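Local structure of EH1AB1 (Metagenome, 6I8F) at residues Thr257-Ala262 / Asp281-Ala286; His154-Ala159 / Ala167-Gly172; Asp147-Phe152 / Cys185-Asp190; Leu97-Gly102 / Ser115-Leu120; Ala235-Asp240 / Leu246-Leu251. The protein probably hydrolyses carboxylic esters, as an ester hydrolase of the alpha/beta-hydrolase fold. All coordinates share one frame; numbering follows the deposited sequence.

Contact 1: residues Thr257-Ala262 / Asp281-Ala286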
# COMPACT_ATOMS: atom_id res chain seq x y z
N THR A 257 -11.25 16.31 4.05
CA THR A 257 -11.93 16.03 2.78
C THR A 257 -11.33 16.93 1.70
O THR A 257 -10.86 18.05 1.98
CB THR A 257 -13.46 16.20 2.87
OG1 THR A 257 -13.76 17.59 2.93
CG2 THR A 257 -14.08 15.49 4.05
N GLY A 258 -11.31 16.41 0.46
CA GLY A 258 -10.78 17.15 -0.68
C GLY A 258 -9.26 17.07 -0.80
O GLY A 258 -8.69 17.69 -1.69
N LEU A 259 -8.59 16.34 0.10
CA LEU A 259 -7.16 16.14 0.00
C LEU A 259 -6.90 14.98 -0.94
O LEU A 259 -7.75 14.10 -1.09
CB LEU A 259 -6.58 15.88 1.39
CG LEU A 259 -6.60 17.07 2.35
CD1 LEU A 259 -5.98 16.70 3.69
CD2 LEU A 259 -5.89 18.29 1.74
N PRO A 260 -5.75 14.95 -1.65
CA PRO A 260 -5.51 13.93 -2.67
C PRO A 260 -5.21 12.53 -2.12
O PRO A 260 -4.78 12.38 -0.98
CB PRO A 260 -4.30 14.43 -3.45
CG PRO A 260 -3.64 15.47 -2.57
CD PRO A 260 -4.67 15.94 -1.57
N PRO A 261 -5.41 11.48 -2.94
CA PRO A 261 -5.05 10.11 -2.54
C PRO A 261 -3.59 10.06 -2.07
O PRO A 261 -2.76 10.83 -2.54
CB PRO A 261 -5.28 9.29 -3.82
CG PRO A 261 -6.29 10.09 -4.61
CD PRO A 261 -6.00 11.54 -4.29
N ALA A 262 -3.31 9.17 -1.14
CA ALA A 262 -2.08 9.21 -0.39
C ALA A 262 -1.50 7.81 -0.23
O ALA A 262 -2.22 6.82 -0.26
CB ALA A 262 -2.36 9.83 0.97
N ASP A 281 -4.97 7.75 9.27
CA ASP A 281 -6.28 7.52 9.89
C ASP A 281 -7.26 8.65 9.54
O ASP A 281 -8.40 8.38 9.19
CB ASP A 281 -6.16 7.36 11.41
CG ASP A 281 -5.53 6.05 11.84
OD1 ASP A 281 -5.43 5.12 10.99
OD2 ASP A 281 -5.11 5.97 13.01
N ARG A 282 -6.81 9.91 9.63
CA ARG A 282 -7.66 11.07 9.33
C ARG A 282 -8.03 11.07 7.84
O ARG A 282 -9.20 11.36 7.48
CB ARG A 282 -7.01 12.40 9.71
CG ARG A 282 -6.68 12.57 11.19
CD ARG A 282 -7.69 13.31 12.06
NE ARG A 282 -8.55 14.27 11.38
CZ ARG A 282 -8.58 15.59 11.60
NH1 ARG A 282 -7.63 16.20 12.30
NH2 ARG A 282 -9.56 16.31 11.09
N LEU A 283 -7.04 10.74 6.99
CA LEU A 283 -7.31 10.65 5.56
C LEU A 283 -8.36 9.57 5.30
O LEU A 283 -9.32 9.81 4.59
CB LEU A 283 -6.01 10.38 4.79
CG LEU A 283 -5.02 11.54 4.71
CD1 LEU A 283 -3.66 11.06 4.25
CD2 LEU A 283 -5.55 12.64 3.80
N ILE A 284 -8.19 8.38 5.90
CA ILE A 284 -9.10 7.25 5.65
C ILE A 284 -10.52 7.62 6.08
O ILE A 284 -11.49 7.42 5.34
CB ILE A 284 -8.58 5.97 6.35
CG1 ILE A 284 -7.34 5.45 5.64
CG2 ILE A 284 -9.66 4.90 6.44
CD1 ILE A 284 -6.45 4.60 6.51
N GLU A 285 -10.63 8.19 7.28
CA GLU A 285 -11.91 8.51 7.89
C GLU A 285 -12.64 9.61 7.10
O GLU A 285 -13.87 9.62 7.10
CB GLU A 285 -11.70 8.79 9.38
CG GLU A 285 -11.62 7.50 10.19
CD GLU A 285 -10.58 7.43 11.29
OE1 GLU A 285 -10.56 8.35 12.15
OE2 GLU A 285 -9.78 6.45 11.29
N ALA A 286 -11.91 10.47 6.39
CA ALA A 286 -12.49 11.49 5.54
C ALA A 286 -12.86 10.94 4.16
O ALA A 286 -13.30 11.69 3.30
CB ALA A 286 -11.52 12.64 5.39

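Contact 2: residues His154-Ala159 / Ala167-Gly172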
# COMPACT_ATOMS: atom_id res chain seq x y z
N HIS A 154 4.42 26.25 -9.55
CA HIS A 154 5.18 26.59 -10.76
C HIS A 154 5.19 25.42 -11.76
O HIS A 154 4.99 25.60 -12.96
CB HIS A 154 6.60 27.02 -10.40
CG HIS A 154 7.42 27.38 -11.59
ND1 HIS A 154 7.33 28.62 -12.21
CD2 HIS A 154 8.31 26.66 -12.31
CE1 HIS A 154 8.14 28.65 -13.24
NE2 HIS A 154 8.76 27.46 -13.32
N ILE A 155 5.48 24.21 -11.26
CA ILE A 155 5.49 23.01 -12.13
C ILE A 155 4.06 22.70 -12.62
O ILE A 155 3.87 22.39 -13.80
CB ILE A 155 6.16 21.83 -11.41
CG1 ILE A 155 7.65 22.14 -11.22
CG2 ILE A 155 5.92 20.53 -12.18
CD1 ILE A 155 8.32 21.38 -10.09
N ARG A 156 3.07 22.82 -11.73
CA ARG A 156 1.65 22.63 -12.09
C ARG A 156 1.28 23.58 -13.24
O ARG A 156 0.66 23.18 -14.21
CB ARG A 156 0.73 22.84 -10.88
CG ARG A 156 -0.76 22.75 -11.16
CD ARG A 156 -1.62 23.52 -10.16
NE ARG A 156 -1.34 24.95 -10.10
CZ ARG A 156 -1.52 25.72 -9.03
NH1 ARG A 156 -2.06 25.24 -7.92
NH2 ARG A 156 -1.14 26.99 -9.06
N ASP A 157 1.66 24.85 -13.11
CA ASP A 157 1.22 25.87 -14.05
C ASP A 157 2.03 25.78 -15.35
O ASP A 157 1.63 26.36 -16.34
CB ASP A 157 1.28 27.26 -13.41
CG ASP A 157 0.28 27.42 -12.28
OD1 ASP A 157 -0.68 26.62 -12.22
OD2 ASP A 157 0.48 28.32 -11.46
N ASN A 158 3.17 25.09 -15.33
CA ASN A 158 4.08 25.00 -16.47
C ASN A 158 4.39 23.52 -16.77
O ASN A 158 5.51 23.17 -17.15
CB ASN A 158 5.34 25.81 -16.17
CG ASN A 158 5.02 27.28 -16.01
OD1 ASN A 158 4.80 27.97 -17.01
ND2 ASN A 158 4.91 27.75 -14.77
N ALA A 159 3.37 22.68 -16.60
CA ALA A 159 3.54 21.23 -16.53
C ALA A 159 4.26 20.72 -17.79
O ALA A 159 5.24 19.96 -17.71
CB ALA A 159 2.19 20.57 -16.33
N ALA A 167 -2.51 16.21 -15.29
CA ALA A 167 -3.53 15.41 -14.62
C ALA A 167 -2.90 14.43 -13.63
O ALA A 167 -3.61 13.86 -12.80
CB ALA A 167 -4.37 14.69 -15.64
N ARG A 168 -1.58 14.22 -13.69
CA ARG A 168 -0.91 13.21 -12.87
C ARG A 168 0.36 13.80 -12.25
O ARG A 168 1.47 13.36 -12.53
CB ARG A 168 -0.65 11.94 -13.68
CG ARG A 168 -1.92 11.18 -14.04
CD ARG A 168 -1.68 9.93 -14.87
NE ARG A 168 -1.02 10.27 -16.12
CZ ARG A 168 -0.43 9.41 -16.95
NH1 ARG A 168 -0.47 8.11 -16.69
NH2 ARG A 168 0.22 9.88 -18.01
N LEU A 169 0.15 14.76 -11.35
CA LEU A 169 1.19 15.47 -10.63
C LEU A 169 1.10 15.10 -9.15
O LEU A 169 0.16 15.50 -8.49
CB LEU A 169 0.95 16.97 -10.82
CG LEU A 169 2.10 17.78 -11.38
CD1 LEU A 169 2.62 17.17 -12.67
CD2 LEU A 169 1.64 19.21 -11.62
N ALA A 170 2.09 14.36 -8.64
CA ALA A 170 2.13 14.00 -7.23
C ALA A 170 3.11 14.93 -6.51
O ALA A 170 4.00 15.51 -7.12
CB ALA A 170 2.57 12.56 -7.09
N VAL A 171 2.96 15.00 -5.19
CA VAL A 171 4.00 15.54 -4.31
C VAL A 171 4.38 14.44 -3.31
O VAL A 171 3.58 13.54 -3.02
CB VAL A 171 3.54 16.80 -3.56
CG1 VAL A 171 3.32 17.95 -4.52
CG2 VAL A 171 2.30 16.56 -2.69
N GLY A 172 5.60 14.52 -2.80
CA GLY A 172 6.05 13.57 -1.83
C GLY A 172 7.35 13.98 -1.22
O GLY A 172 8.00 14.90 -1.66

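Contact 3: residues Asp147-Phe152 / Cys185-Asp190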
# COMPACT_ATOMS: atom_id res chain seq x y z
N ASP A 147 8.78 27.80 -0.35
CA ASP A 147 9.47 27.30 -1.54
C ASP A 147 8.79 26.02 -2.04
O ASP A 147 8.62 25.84 -3.24
CB ASP A 147 10.95 27.04 -1.27
CG ASP A 147 11.78 28.31 -1.20
OD1 ASP A 147 12.99 28.20 -0.96
OD2 ASP A 147 11.20 29.41 -1.38
N GLY A 148 8.42 25.13 -1.11
CA GLY A 148 7.78 23.85 -1.48
C GLY A 148 6.49 24.09 -2.24
O GLY A 148 6.23 23.50 -3.29
N ILE A 149 5.67 24.99 -1.69
CA ILE A 149 4.43 25.40 -2.30
C ILE A 149 4.72 26.05 -3.66
O ILE A 149 4.07 25.69 -4.64
CB ILE A 149 3.62 26.30 -1.35
CG1 ILE A 149 3.17 25.52 -0.11
CG2 ILE A 149 2.43 26.91 -2.08
CD1 ILE A 149 2.67 26.39 1.02
N ALA A 150 5.68 26.99 -3.73
CA ALA A 150 5.94 27.71 -4.99
C ALA A 150 6.41 26.72 -6.08
O ALA A 150 6.04 26.86 -7.24
CB ALA A 150 6.93 28.83 -4.80
N ALA A 151 7.21 25.73 -5.69
CA ALA A 151 7.71 24.71 -6.64
C ALA A 151 6.54 23.95 -7.28
O ALA A 151 6.50 23.75 -8.50
CB ALA A 151 8.66 23.77 -5.94
N PHE A 152 5.59 23.51 -6.45
CA PHE A 152 4.44 22.75 -6.94
C PHE A 152 3.57 23.62 -7.86
O PHE A 152 3.19 23.20 -8.96
CB PHE A 152 3.58 22.18 -5.82
CG PHE A 152 2.30 21.60 -6.36
CD1 PHE A 152 2.32 20.42 -7.07
CD2 PHE A 152 1.11 22.30 -6.26
CE1 PHE A 152 1.15 19.93 -7.65
CE2 PHE A 152 -0.05 21.81 -6.83
CZ PHE A 152 -0.03 20.62 -7.52
N CYS A 185 -0.44 20.07 -0.11
CA CYS A 185 -1.80 19.63 -0.48
C CYS A 185 -2.86 20.46 0.24
O CYS A 185 -3.83 20.90 -0.39
CB CYS A 185 -2.01 18.16 -0.15
SG CYS A 185 -0.96 17.06 -1.14
N GLN A 186 -2.66 20.68 1.55
CA GLN A 186 -3.61 21.45 2.38
C GLN A 186 -3.63 22.92 1.93
O GLN A 186 -4.71 23.51 1.86
CB GLN A 186 -3.27 21.35 3.86
CG GLN A 186 -3.65 20.02 4.48
CD GLN A 186 -3.57 20.09 5.98
OE1 GLN A 186 -3.66 21.17 6.57
NE2 GLN A 186 -3.39 18.93 6.60
N ALA A 187 -2.46 23.46 1.58
CA ALA A 187 -2.31 24.86 1.13
C ALA A 187 -3.11 25.11 -0.15
O ALA A 187 -3.90 26.05 -0.22
CB ALA A 187 -0.87 25.20 0.94
N CYS A 188 -2.91 24.25 -1.15
CA CYS A 188 -3.67 24.35 -2.40
C CYS A 188 -5.17 24.22 -2.14
O CYS A 188 -5.98 24.98 -2.68
CB CYS A 188 -3.24 23.29 -3.41
SG CYS A 188 -1.54 23.57 -3.96
N ARG A 189 -5.55 23.26 -1.30
CA ARG A 189 -6.95 23.05 -1.05
C ARG A 189 -7.54 24.30 -0.37
O ARG A 189 -8.58 24.80 -0.79
CB ARG A 189 -7.19 21.82 -0.17
CG ARG A 189 -8.68 21.54 0.00
CD ARG A 189 -9.01 20.80 1.26
NE ARG A 189 -8.55 21.42 2.49
CZ ARG A 189 -8.55 20.78 3.64
NH1 ARG A 189 -9.05 19.55 3.68
NH2 ARG A 189 -8.05 21.32 4.74
N ASP A 190 -6.86 24.80 0.67
CA ASP A 190 -7.38 25.93 1.45
C ASP A 190 -7.43 27.21 0.60
O ASP A 190 -8.25 28.09 0.86
CB ASP A 190 -6.59 26.13 2.74
CG ASP A 190 -6.74 24.96 3.70
OD1 ASP A 190 -7.56 24.09 3.40
OD2 ASP A 190 -6.02 24.93 4.72

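Contact 4: residues Leu97-Gly102 / Ser115-Leu120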
# COMPACT_ATOMS: atom_id res chain seq x y z
N LEU A 97 6.31 12.99 -10.01
CA LEU A 97 6.38 13.18 -8.57
C LEU A 97 7.32 14.34 -8.27
O LEU A 97 8.52 14.25 -8.55
CB LEU A 97 6.88 11.89 -7.92
CG LEU A 97 7.24 11.99 -6.43
CD1 LEU A 97 6.05 12.41 -5.60
CD2 LEU A 97 7.79 10.66 -5.93
N ILE A 98 6.77 15.41 -7.68
CA ILE A 98 7.56 16.47 -7.09
C ILE A 98 7.98 16.03 -5.69
O ILE A 98 7.14 15.85 -4.81
CB ILE A 98 6.79 17.80 -7.08
CG1 ILE A 98 6.43 18.22 -8.51
CG2 ILE A 98 7.59 18.88 -6.35
CD1 ILE A 98 5.22 19.10 -8.62
N TYR A 99 9.30 15.89 -5.50
CA TYR A 99 9.90 15.30 -4.32
C TYR A 99 10.68 16.35 -3.51
O TYR A 99 11.50 17.09 -4.05
CB TYR A 99 10.84 14.15 -4.68
CG TYR A 99 11.21 13.30 -3.48
CD1 TYR A 99 12.30 13.61 -2.69
CD2 TYR A 99 10.43 12.21 -3.13
CE1 TYR A 99 12.61 12.86 -1.57
CE2 TYR A 99 10.73 11.45 -2.00
CZ TYR A 99 11.82 11.77 -1.22
OH TYR A 99 12.11 11.02 -0.12
N TYR A 100 10.40 16.36 -2.20
CA TYR A 100 11.03 17.21 -1.22
C TYR A 100 11.85 16.36 -0.25
O TYR A 100 11.29 15.59 0.54
CB TYR A 100 9.95 17.97 -0.44
CG TYR A 100 8.94 18.69 -1.31
CD1 TYR A 100 9.31 19.80 -2.05
CD2 TYR A 100 7.61 18.29 -1.35
CE1 TYR A 100 8.39 20.49 -2.83
CE2 TYR A 100 6.68 18.98 -2.11
CZ TYR A 100 7.07 20.09 -2.84
OH TYR A 100 6.15 20.77 -3.60
N HIS A 101 13.18 16.50 -0.33
CA HIS A 101 14.12 15.79 0.54
C HIS A 101 13.83 16.11 2.01
O HIS A 101 13.29 17.15 2.36
CB HIS A 101 15.57 16.13 0.17
CG HIS A 101 16.00 17.51 0.54
ND1 HIS A 101 16.34 17.86 1.84
CD2 HIS A 101 16.16 18.63 -0.21
CE1 HIS A 101 16.65 19.14 1.87
NE2 HIS A 101 16.56 19.63 0.64
N GLY A 102 14.21 15.18 2.88
CA GLY A 102 14.19 15.39 4.32
C GLY A 102 15.48 16.02 4.81
O GLY A 102 16.39 16.29 4.02
N SER A 115 20.08 9.01 -5.32
CA SER A 115 19.94 7.57 -5.62
C SER A 115 18.50 7.10 -5.38
O SER A 115 17.98 6.24 -6.13
CB SER A 115 20.92 6.73 -4.83
OG SER A 115 22.27 6.99 -5.21
N THR A 116 17.87 7.65 -4.34
CA THR A 116 16.50 7.35 -3.96
C THR A 116 15.53 7.84 -5.03
O THR A 116 14.59 7.13 -5.39
CB THR A 116 16.16 7.95 -2.59
OG1 THR A 116 17.05 7.35 -1.64
CG2 THR A 116 14.71 7.75 -2.21
N CYS A 117 15.72 9.07 -5.51
CA CYS A 117 14.85 9.63 -6.54
C CYS A 117 15.00 8.84 -7.85
O CYS A 117 14.00 8.60 -8.52
CB CYS A 117 15.13 11.10 -6.79
SG CYS A 117 14.46 12.14 -5.47
N ARG A 118 16.23 8.44 -8.17
CA ARG A 118 16.51 7.64 -9.37
C ARG A 118 15.70 6.34 -9.29
O ARG A 118 15.04 5.95 -10.26
CB ARG A 118 18.00 7.34 -9.51
CG ARG A 118 18.83 8.51 -10.02
CD ARG A 118 20.31 8.27 -9.77
NE ARG A 118 21.16 9.29 -10.37
CZ ARG A 118 21.66 9.25 -11.62
NH1 ARG A 118 21.46 8.19 -12.39
NH2 ARG A 118 22.35 10.28 -12.07
N ARG A 119 15.77 5.68 -8.12
CA ARG A 119 15.11 4.39 -7.94
C ARG A 119 13.59 4.60 -8.01
O ARG A 119 12.90 3.80 -8.64
CB ARG A 119 15.52 3.72 -6.63
CG ARG A 119 15.07 2.28 -6.51
CD ARG A 119 15.63 1.56 -5.29
NE ARG A 119 15.15 0.18 -5.23
CZ ARG A 119 15.83 -0.89 -5.64
NH1 ARG A 119 17.08 -0.75 -6.05
NH2 ARG A 119 15.27 -2.09 -5.60
N LEU A 120 13.08 5.68 -7.41
CA LEU A 120 11.63 5.93 -7.43
C LEU A 120 11.16 6.11 -8.88
O LEU A 120 10.10 5.62 -9.25
CB LEU A 120 11.29 7.16 -6.58
CG LEU A 120 11.40 6.98 -5.07
CD1 LEU A 120 11.10 8.29 -4.36
CD2 LEU A 120 10.47 5.89 -4.56

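Contact 5: residues Ala235-Asp240 / Leu246-Leu251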
# COMPACT_ATOMS: atom_id res chain seq x y z
N ALA A 235 16.68 26.34 14.89
CA ALA A 235 17.13 26.95 13.66
C ALA A 235 15.90 27.34 12.83
O ALA A 235 15.89 28.38 12.16
CB ALA A 235 18.03 25.98 12.93
N TYR A 236 14.86 26.51 12.89
CA TYR A 236 13.73 26.54 11.95
C TYR A 236 12.59 27.44 12.45
O TYR A 236 12.01 28.21 11.69
CB TYR A 236 13.25 25.11 11.72
CG TYR A 236 12.05 24.95 10.82
CD1 TYR A 236 12.03 25.51 9.55
CD2 TYR A 236 10.95 24.21 11.23
CE1 TYR A 236 10.94 25.35 8.71
CE2 TYR A 236 9.85 24.03 10.40
CZ TYR A 236 9.85 24.60 9.13
OH TYR A 236 8.77 24.43 8.31
N VAL A 237 12.24 27.32 13.74
CA VAL A 237 10.99 27.86 14.24
C VAL A 237 11.27 29.12 15.06
O VAL A 237 11.95 29.06 16.08
CB VAL A 237 10.22 26.83 15.08
CG1 VAL A 237 8.86 27.37 15.50
CG2 VAL A 237 10.05 25.52 14.32
N PRO A 238 10.73 30.29 14.64
CA PRO A 238 10.77 31.49 15.48
C PRO A 238 10.06 31.28 16.81
O PRO A 238 8.97 30.70 16.86
CB PRO A 238 10.05 32.57 14.65
CG PRO A 238 10.13 32.06 13.22
CD PRO A 238 10.11 30.55 13.34
N GLU A 239 10.70 31.75 17.89
CA GLU A 239 10.05 31.89 19.20
C GLU A 239 8.67 32.56 19.03
O GLU A 239 8.52 33.50 18.25
CB GLU A 239 10.94 32.73 20.12
CG GLU A 239 10.30 33.07 21.44
CD GLU A 239 11.21 33.81 22.40
OE1 GLU A 239 12.28 34.27 21.95
OE2 GLU A 239 10.87 33.91 23.59
N ASP A 240 7.68 32.05 19.78
CA ASP A 240 6.30 32.57 19.79
C ASP A 240 5.53 32.16 18.52
O ASP A 240 4.43 32.70 18.29
CB ASP A 240 6.20 34.10 19.85
CG ASP A 240 6.93 34.80 20.99
OD1 ASP A 240 6.90 34.28 22.12
OD2 ASP A 240 7.52 35.86 20.72
N LEU A 246 -0.93 25.14 10.97
CA LEU A 246 -1.10 23.93 10.14
C LEU A 246 0.12 23.70 9.23
O LEU A 246 0.27 22.61 8.69
CB LEU A 246 -2.38 24.04 9.31
CG LEU A 246 -3.68 24.10 10.11
CD1 LEU A 246 -4.87 24.24 9.18
CD2 LEU A 246 -3.84 22.88 11.01
N ARG A 247 0.97 24.71 9.02
CA ARG A 247 2.22 24.50 8.28
C ARG A 247 3.24 23.75 9.14
O ARG A 247 4.18 23.18 8.60
CB ARG A 247 2.82 25.82 7.79
CG ARG A 247 1.99 26.51 6.71
CD ARG A 247 2.38 27.96 6.54
NE ARG A 247 2.19 28.72 7.78
CZ ARG A 247 2.51 30.00 7.94
NH1 ARG A 247 3.02 30.68 6.93
NH2 ARG A 247 2.34 30.59 9.11
N LEU A 248 3.06 23.76 10.47
CA LEU A 248 3.91 22.97 11.37
C LEU A 248 3.20 21.68 11.81
O LEU A 248 3.85 20.75 12.28
CB LEU A 248 4.23 23.79 12.62
CG LEU A 248 5.16 24.99 12.45
CD1 LEU A 248 5.20 25.80 13.74
CD2 LEU A 248 6.56 24.55 12.06
N SER A 249 1.87 21.69 11.79
CA SER A 249 1.05 20.67 12.44
C SER A 249 -0.14 20.32 11.54
O SER A 249 -1.29 20.53 11.92
CB SER A 249 0.61 21.15 13.80
OG SER A 249 1.73 21.25 14.67
N PRO A 250 0.11 19.78 10.32
CA PRO A 250 -0.99 19.51 9.39
C PRO A 250 -2.00 18.47 9.91
O PRO A 250 -3.15 18.47 9.44
CB PRO A 250 -0.27 19.03 8.11
CG PRO A 250 1.10 18.55 8.59
CD PRO A 250 1.43 19.45 9.76
N LEU A 251 -1.59 17.63 10.86
CA LEU A 251 -2.50 16.68 11.51
C LEU A 251 -3.72 17.40 12.13
O LEU A 251 -4.78 16.78 12.28
CB LEU A 251 -1.75 15.88 12.58
CG LEU A 251 -2.56 14.79 13.28
CD1 LEU A 251 -3.10 13.77 12.29
CD2 LEU A 251 -1.73 14.11 14.35
O HOH W 1 6.89 22.70 9.03

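Contact 1: residues Thr257-Ala262 / Asp281-Ala286
This is a buried apolar contact in which L283 and A286, at the C-terminal end of helix 273-285, pack against T257, L259 and A262 of the loop that runs into strand 262-267. L283 does most of the work by splitting its two methyls. CD1 reaches the CB of A262 at 3.7 Å, where the strand begins, while CD2 lies 4.1 Å from CD1 of L259; the two leucine side chains cross at about a right angle. With CG placed beside the backbone N (chi1 -72°), the fork of L283 swings toward the loop even though its CB sets off across it. One turn on, the methyl of A286 sits against the backbone of T257, its CB 3.9 Å from the T257 N. CG2 of T257 adds a second touch, 4.1 Å from the CB of A286. A chi1 of 73° sets the T257 hydroxyl between N and the carbonyl carbon, leaving CG2 on the A286 side, and OG1 is hydrogen-bonded to D255 OD1. Another face of the helix meets the second subunit, where D281 and E285 form salt bridges with R277 of that subunit. Strands 262-267 and 290-296 are parallel neighbours in the sheet, and helix 273-285 lies between them in the chain, so the packing is that of a beta-alpha-beta crossover, here late in the alpha/beta-hydrolase fold.

Contact 2: residues His154-Ala159 / Ala167-Gly172
L169 is the residue most covered here, and it meets R156 and I155 near the end of helix 143-157. One methyl makes the contact: CD2 of L169 presses on the helix backbone, 3.5 Å from the CA of R156. The same methyl lies 3.8 Å from the CB of R156, and looser still against I155, whose carbonyl C is 4.4 Å away. L169 therefore meets the root of the arginine rather than its charged end. Its chi1 of -125° lies away from the usual staggered positions, so the methyl is delivered by a somewhat unusual rotation. R156 starts with CG anti to the backbone N (chi1 177°) and bends at chi3, which carries the guanidinium away from the strand and round to D157. There it grips side-on: NE reaches D157 OD1 at 2.8 Å from well above the carboxylate plane, and NH2 reaches D157 OD2 at 3.2 Å on the syn side. NH1 goes elsewhere, to E193 in a salt bridge and to the carbonyl of T194. At the helix end, ND2 of N158 bonds to the H154 O at 2.8 Å, on a lone pair in the carbonyl plane, and also lies over one face of the H154 ring. The chemistry is thus divided: what joins helix to strand is purely apolar and buried, while the polar bonds gather at the helix end, reach on to E193 and T194, and hold the arginine's charge away from L169.

Contact 3: residues Asp147-Phe152 / Cys185-Asp190
The F152 ring meets the sulfur of C188 obliquely, in a cysteine sulfur-aromatic contact. SG is 4.7 Å from the ring centroid and 67° off the normal, sharing itself evenly between the CD2 and CE2 atoms of F152, each 3.7 Å away. V171, L169, I98, P196 and V184 also touch the F152 side chain, and Y100 OH lies against its CB. This is helix-helix packing in the alpha/beta-hydrolase fold: helix 143-157 lies beside helix 176-190, the helix that follows the probable nucleophile elbow, and both pack on the central sheet. A chi1 of 171° extends F152 away from its own helix and sends the ring down between the second helix and the strands. One turn earlier, I149 reaches across with its longer branch, CD1 ending 3.7 Å from the CB of A187, so that small residues on helix 176-190 receive larger ones. The other flat group, the guanidinium of R189, has D190 OD1 at its edge and in its plane, while NH1 bonds to the carbonyls of D255 and T257. Two nitrogens converge on that single carboxylate oxygen: R189 NE lies 3.0 Å from D190 OD1, and NH2 of the same arginine 3.1 Å from it.

Contact 4: residues Leu97-Gly102 / Ser115-Leu120
Y99 and L97 of strand 94-100 face C117 and L120 of helix 114-124 in the first half of a beta-alpha-beta unit that is completed by strand 127-132. The helix runs nearly antiparallel to the strand, with the segment axes 10.8 Å apart, and the large tyrosine ring bridges much of that gap. With chi1 at -166°, the Y99 ring stands straight out from the strand as the main bump. The helix offers it a shallow hollow between two side chains one turn apart, and both come to the same side of the ring. The sulfur of C117 lies over the CD1 side, 3.8 Å from CD1 of Y99 and 31° off the ring normal at the centroid, an oblique sulfur-aromatic contact. CD1 of L120 lies over the CE2 side, 4.0 Å from CE2 of Y99, the two side chains crossing at about a right angle. That same methyl also touches L97, whose CD2 is 4.4 Å from it, so L120 fills the dip between two residues that point from one face of the strand. The phenol OH leaves this apolar patch to bond with OD1 of D174, which stands just ahead of the probable nucleophile S175. At the strand's end H101 and G102 open an HGGG sequence like that of hormone-sensitive-lipase-like esterases, where these glycines contribute to the oxyanion hole. There the imidazole is tied to the next residue: H101 ND1 donates to G102 O at 2.7 Å, almost straight at 175°, from above the carbonyl plane.

Contact 5: residues Ala235-Asp240 / Leu246-Leu251
Y236 and L248 lie alongside each other with their side chains running in opposite directions, so that one methyl of the leucine meets one corner of the ring. CD2 of L248 is 3.7 Å from CE2 of Y236 and comes in obliquely. V237 adds to the packing from the next position, its CG2 4.3 Å from the same leucine methyl; L248 thus fits between an aromatic ring and a beta-branched side chain at the point where helix 230-236 gives way to loop. The ring is carried out by a fully extended first torsion (chi1 178°), and its phenol end passes the leucine toward the backbone of R247. A water completes that end. It sits in the ring plane at the edge of Y236, 2.7 Å from OH, and donates a hydrogen bond to the R247 O at 2.8 Å, so the segments are joined by a bridged polar link as well as by apolar packing. Around this, the Y236 ring stacks with F105, and its side chain touches P144 and I145 at the start of helix 143-157. R247 packs on I145 as well and on V183 of helix 176-190, while L251 leans on helix 273-285, so the loop runs over three helices on its way to strand 262-267.

Overall arrangement
Along the chain contact 4 comes first; contact 3 then closes a loop with contact 2 nested inside it, and contacts 5 and 1 follow. Contacts 2 and 3 are the nearest pair, with centres about 11 Å apart, and share helix 143-157. Contact 2 meets contact 4 through the sheet, where strands 94-100 and 169-174 are hydrogen-bonded neighbours. Helix 176-190 ties contact 3 to both late contacts: Q186 bonds to P250 of contact 5, and C185 packs on P260 of contact 1. Contacts 2 and 5 lie farthest apart, about 25 Å between centres. Together they fasten helices and loops around the central sheet of one alpha/beta-hydrolase fold.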